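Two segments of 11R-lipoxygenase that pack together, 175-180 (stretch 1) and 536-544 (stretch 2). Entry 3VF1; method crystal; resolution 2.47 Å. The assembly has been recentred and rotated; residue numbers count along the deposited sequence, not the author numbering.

Stretch 1 (175-180) QDLPGF
Stretch 2 (536-544) ENGYPAGSD

Two segments more than 350 residues apart in the chain of 11R-lipoxygenase meet here over a small area, 280 Å² counting both sides. Stretch 1 has no regular helix or strand. Stretch 2 begins as the last turn of a helix, Glu536 to Gly538, widened into a pi-type turn, and continues as loop from Tyr539. The two backbones run in opposite senses: CA of Asp176 lies 4.8 Å from CA of Gly542, CA of Pro178 5.0 Å from CA of Tyr539, and CA of Gly179 4.5 Å from CA of Gly538.

Asp176 covers the most surface. Its backbone is left-handed (phi/psi 55/43), and its CA-to-CB bond points sideways, but chi1 of -69° (m) and chi2 of -30° bring the carboxylate to the other stretch. There both oxygens find donors on one residue, Ser543. The backbone N of Ser543 gives a hydrogen bond to Asp176 OD1 at 2.8 Å, with an N-H...O angle of 150°, while Ser543 OG donates to Asp176 OD2 at 3.2 Å. Aspartate suits the place because its short side chain ends in two acceptors that can engage an amide and a hydroxyl together; OD2 is also hydrogen-bonded elsewhere in the structure. Serine, at backbone angles of -80/-1, directs its CB toward stretch 1, and its chi1 of 67° (p) sets the hydroxyl on the same side as the amide.

Gly542, just before Ser543, lies close to the carboxylate, its CA 3.5 Å from Asp176 OD1. Its phi/psi of 99/179 calls for glycine by itself, since a CB would be jammed against the carbonyl oxygen of Ala541; that CB would also lie 3.3 Å from Asp176 OD1.

Gly179 anchors the other end. Extended at -64/164, it sends its N to Gly538 O, a hydrogen bond of 2.8 Å and nearly straight at 166°. The acceptor is a carbonyl at the end of the helix, where Tyr539 is the first residue to leave helical angles (-140/71). The approach is so close that Gly179 CA stands 3.6 Å from Asn537 O. A CB here would point toward stretch 2 and lie 2.5 Å from Asn537 O, a clash, and 3.4 Å from Gly538 CA. With no side chain, Gly179 leaves room for the two backbones to approach this closely.

Between these anchors the contacts are looser. Pro178 (-64/158), its ring C-gamma exo, places CA 3.6 Å from Gly538 O, and its CB lies 4.5 Å from Tyr539 CD1, a compact apolar surface oblique to the aromatic ring. Tyr539 directs its CB away, but with chi1 -56° (m) and chi2 -82° its broad ring comes nearer again. Pro540 (-58/143), C-gamma endo, directs its CA-to-CB bond toward stretch 1, and its compact ring fits CG 3.6 Å from Leu177 O. Leu177, at -148/161 with chi1 m and chi2 t, turns its own side chain away, so it meets this neighbour through its backbone.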

ATOM      1  N   GLN A 175     -10.792  16.237  -8.528  1.00 39.78           N
ATOM      2  CA  GLN A 175     -12.182  15.817  -8.688  1.00 41.96           C
ATOM      3  C   GLN A 175     -12.381  14.318  -8.458  1.00 38.66           C
ATOM      4  O   GLN A 175     -11.711  13.489  -9.072  1.00 33.59           O
ATOM      5  CB  GLN A 175     -12.686  16.208 -10.077  1.00 41.47           C
ATOM      6  CG  GLN A 175     -14.111  16.740 -10.091  1.00 54.46           C
ATOM      7  CD  GLN A 175     -14.409  17.580 -11.321  1.00 72.33           C
ATOM      8  OE1 GLN A 175     -13.497  18.020 -12.022  1.00 70.16           O
ATOM      9  NE2 GLN A 175     -15.690  17.809 -11.586  1.00 72.08           N
ATOM     10  N   ASP A 176     -13.311  13.989  -7.565  1.00 36.38           N
ATOM     11  CA  ASP A 176     -13.689  12.605  -7.289  1.00 35.11           C
ATOM     12  C   ASP A 176     -12.499  11.728  -6.909  1.00 35.65           C
ATOM     13  O   ASP A 176     -12.380  10.593  -7.370  1.00 34.61           O
ATOM     14  CB  ASP A 176     -14.420  12.004  -8.494  1.00 37.06           C
ATOM     15  CG  ASP A 176     -15.786  12.622  -8.711  1.00 39.54           C
ATOM     16  OD1 ASP A 176     -16.404  13.055  -7.718  1.00 38.10           O
ATOM     17  OD2 ASP A 176     -16.243  12.676  -9.872  1.00 51.70           O
ATOM     18  N   LEU A 177     -11.626  12.259  -6.060  1.00 37.81           N
ATOM     19  CA  LEU A 177     -10.487  11.502  -5.557  1.00 32.46           C
ATOM     20  C   LEU A 177     -10.152  11.940  -4.135  1.00 35.12           C
ATOM     21  O   LEU A 177     -10.561  13.018  -3.701  1.00 36.44           O
ATOM     22  CB  LEU A 177      -9.267  11.700  -6.462  1.00 32.80           C
ATOM     23  CG  LEU A 177      -9.330  11.059  -7.850  1.00 31.88           C
ATOM     24  CD1 LEU A 177      -8.125  11.470  -8.680  1.00 31.72           C
ATOM     25  CD2 LEU A 177      -9.409   9.541  -7.745  1.00 32.11           C
ATOM     26  N   PRO A 178      -9.406  11.101  -3.402  1.00 35.26           N
ATOM     27  CA  PRO A 178      -8.972  11.475  -2.052  1.00 31.62           C
ATOM     28  C   PRO A 178      -8.048  12.684  -2.089  1.00 34.78           C
ATOM     29  O   PRO A 178      -7.446  12.961  -3.126  1.00 33.00           O
ATOM     30  CB  PRO A 178      -8.197  10.240  -1.574  1.00 31.88           C
ATOM     31  CG  PRO A 178      -8.612   9.127  -2.476  1.00 32.19           C
ATOM     32  CD  PRO A 178      -8.926   9.764  -3.788  1.00 31.92           C
ATOM     33  N   GLY A 179      -7.941  13.398  -0.973  1.00 34.31           N
ATOM     34  CA  GLY A 179      -7.008  14.504  -0.877  1.00 32.48           C
ATOM     35  C   GLY A 179      -5.587  13.995  -1.010  1.00 34.15           C
ATOM     36  O   GLY A 179      -5.335  12.798  -0.874  1.00 36.39           O
ATOM     37  N   PHE A 180      -4.654  14.900  -1.279  1.00 32.67           N
ATOM     38  CA  PHE A 180      -3.256  14.523  -1.439  1.00 32.90           C
ATOM     39  C   PHE A 180      -2.345  15.683  -1.065  1.00 35.83           C
ATOM     40  O   PHE A 180      -2.796  16.820  -0.950  1.00 36.32           O
ATOM     41  CB  PHE A 180      -2.987  14.074  -2.878  1.00 35.54           C
ATOM     42  CG  PHE A 180      -3.389  15.083  -3.918  1.00 35.82           C
ATOM     43  CD1 PHE A 180      -4.719  15.241  -4.272  1.00 33.70           C
ATOM     44  CD2 PHE A 180      -2.435  15.866  -4.550  1.00 35.15           C
ATOM     45  CE1 PHE A 180      -5.093  16.166  -5.229  1.00 35.82           C
ATOM     46  CE2 PHE A 180      -2.802  16.791  -5.511  1.00 34.54           C
ATOM     47  CZ  PHE A 180      -4.132  16.942  -5.852  1.00 36.50           C
ATOM     48  N   GLU A 536     -12.848  16.518   6.279  1.00 39.26           N
ATOM     49  CA  GLU A 536     -13.139  17.701   5.476  1.00 40.73           C
ATOM     50  C   GLU A 536     -12.322  17.759   4.189  1.00 38.01           C
ATOM     51  O   GLU A 536     -12.861  18.044   3.121  1.00 41.22           O
ATOM     52  CB  GLU A 536     -12.897  18.966   6.303  1.00 41.98           C
ATOM     53  CG  GLU A 536     -13.827  19.097   7.501  1.00 48.67           C
ATOM     54  CD  GLU A 536     -13.512  20.304   8.362  1.00 61.89           C
ATOM     55  OE1 GLU A 536     -12.454  20.933   8.143  1.00 65.89           O
ATOM     56  OE2 GLU A 536     -14.323  20.626   9.256  1.00 63.41           O
ATOM     57  N   ASN A 537     -11.025  17.485   4.292  1.00 34.41           N
ATOM     58  CA  ASN A 537     -10.127  17.613   3.147  1.00 37.54           C
ATOM     59  C   ASN A 537      -9.557  16.283   2.658  1.00 38.68           C
ATOM     60  O   ASN A 537      -9.253  16.132   1.475  1.00 36.29           O
ATOM     61  CB  ASN A 537      -8.981  18.567   3.488  1.00 38.86           C
ATOM     62  CG  ASN A 537      -9.474  19.932   3.930  1.00 43.15           C
ATOM     63  OD1 ASN A 537      -9.889  20.751   3.108  1.00 39.05           O
ATOM     64  ND2 ASN A 537      -9.427  20.185   5.233  1.00 37.54           N
ATOM     65  N   GLY A 538      -9.407  15.325   3.566  1.00 36.78           N
ATOM     66  CA  GLY A 538      -8.822  14.042   3.225  1.00 34.53           C
ATOM     67  C   GLY A 538      -9.702  13.198   2.322  1.00 36.66           C
ATOM     68  O   GLY A 538      -9.206  12.521   1.419  1.00 32.97           O
ATOM     69  N   TYR A 539     -11.009  13.236   2.559  1.00 32.71           N
ATOM     70  CA  TYR A 539     -11.938  12.384   1.829  1.00 33.04           C
ATOM     71  C   TYR A 539     -13.221  13.117   1.465  1.00 35.32           C
ATOM     72  O   TYR A 539     -14.279  12.837   2.027  1.00 38.63           O
ATOM     73  CB  TYR A 539     -12.266  11.143   2.661  1.00 32.13           C
ATOM     74  CG  TYR A 539     -11.039  10.361   3.072  1.00 32.16           C
ATOM     75  CD1 TYR A 539     -10.448   9.456   2.202  1.00 31.54           C
ATOM     76  CD2 TYR A 539     -10.468  10.536   4.323  1.00 30.19           C
ATOM     77  CE1 TYR A 539      -9.324   8.741   2.569  1.00 29.41           C
ATOM     78  CE2 TYR A 539      -9.344   9.825   4.701  1.00 31.15           C
ATOM     79  CZ  TYR A 539      -8.776   8.929   3.820  1.00 31.03           C
ATOM     80  OH  TYR A 539      -7.655   8.221   4.192  1.00 28.94           O
ATOM     81  N   PRO A 540     -13.131  14.059   0.515  1.00 36.29           N
ATOM     82  CA  PRO A 540     -14.320  14.774   0.037  1.00 38.93           C
ATOM     83  C   PRO A 540     -15.365  13.806  -0.511  1.00 39.91           C
ATOM     84  O   PRO A 540     -15.006  12.803  -1.128  1.00 41.64           O
ATOM     85  CB  PRO A 540     -13.771  15.682  -1.071  1.00 36.29           C
ATOM     86  CG  PRO A 540     -12.447  15.100  -1.441  1.00 40.84           C
ATOM     87  CD  PRO A 540     -11.912  14.471  -0.201  1.00 34.80           C
ATOM     88  N   ALA A 541     -16.639  14.107  -0.281  1.00 41.17           N
ATOM     89  CA  ALA A 541     -17.724  13.192  -0.620  1.00 38.77           C
ATOM     90  C   ALA A 541     -17.715  12.789  -2.092  1.00 37.55           C
ATOM     91  O   ALA A 541     -18.035  11.649  -2.430  1.00 34.76           O
ATOM     92  CB  ALA A 541     -19.062  13.814  -0.255  1.00 40.21           C
ATOM     93  N   GLY A 542     -17.353  13.725  -2.963  1.00 33.64           N
ATOM     94  CA  GLY A 542     -17.366  13.475  -4.393  1.00 34.50           C
ATOM     95  C   GLY A 542     -18.616  14.034  -5.045  1.00 38.24           C
ATOM     96  O   GLY A 542     -19.482  14.588  -4.367  1.00 40.57           O
ATOM     97  N   SER A 543     -18.721  13.872  -6.361  1.00 38.60           N
ATOM     98  CA  SER A 543     -19.776  14.526  -7.132  1.00 37.55           C
ATOM     99  C   SER A 543     -21.130  13.815  -7.051  1.00 38.97           C
ATOM    100  O   SER A 543     -22.105  14.269  -7.649  1.00 43.44           O
ATOM    101  CB  SER A 543     -19.349  14.669  -8.595  1.00 35.07           C
ATOM    102  OG  SER A 543     -19.250  13.407  -9.229  1.00 39.07           O
ATOM    103  N   ASP A 544     -21.193  12.706  -6.321  1.00 39.41           N
ATOM    104  CA  ASP A 544     -22.467  12.037  -6.072  1.00 39.28           C
ATOM    105  C   ASP A 544     -22.971  12.343  -4.665  1.00 43.80           C
ATOM    106  O   ASP A 544     -24.081  11.954  -4.296  1.00 48.51           O
ATOM    107  CB  ASP A 544     -22.340  10.522  -6.260  1.00 41.33           C
ATOM    108  CG  ASP A 544     -22.390  10.106  -7.719  1.00 49.13           C
ATOM    109  OD1 ASP A 544     -22.928  10.878  -8.541  1.00 48.85           O
ATOM    110  OD2 ASP A 544     -21.899   9.002  -8.041  1.00 52.37           O
TER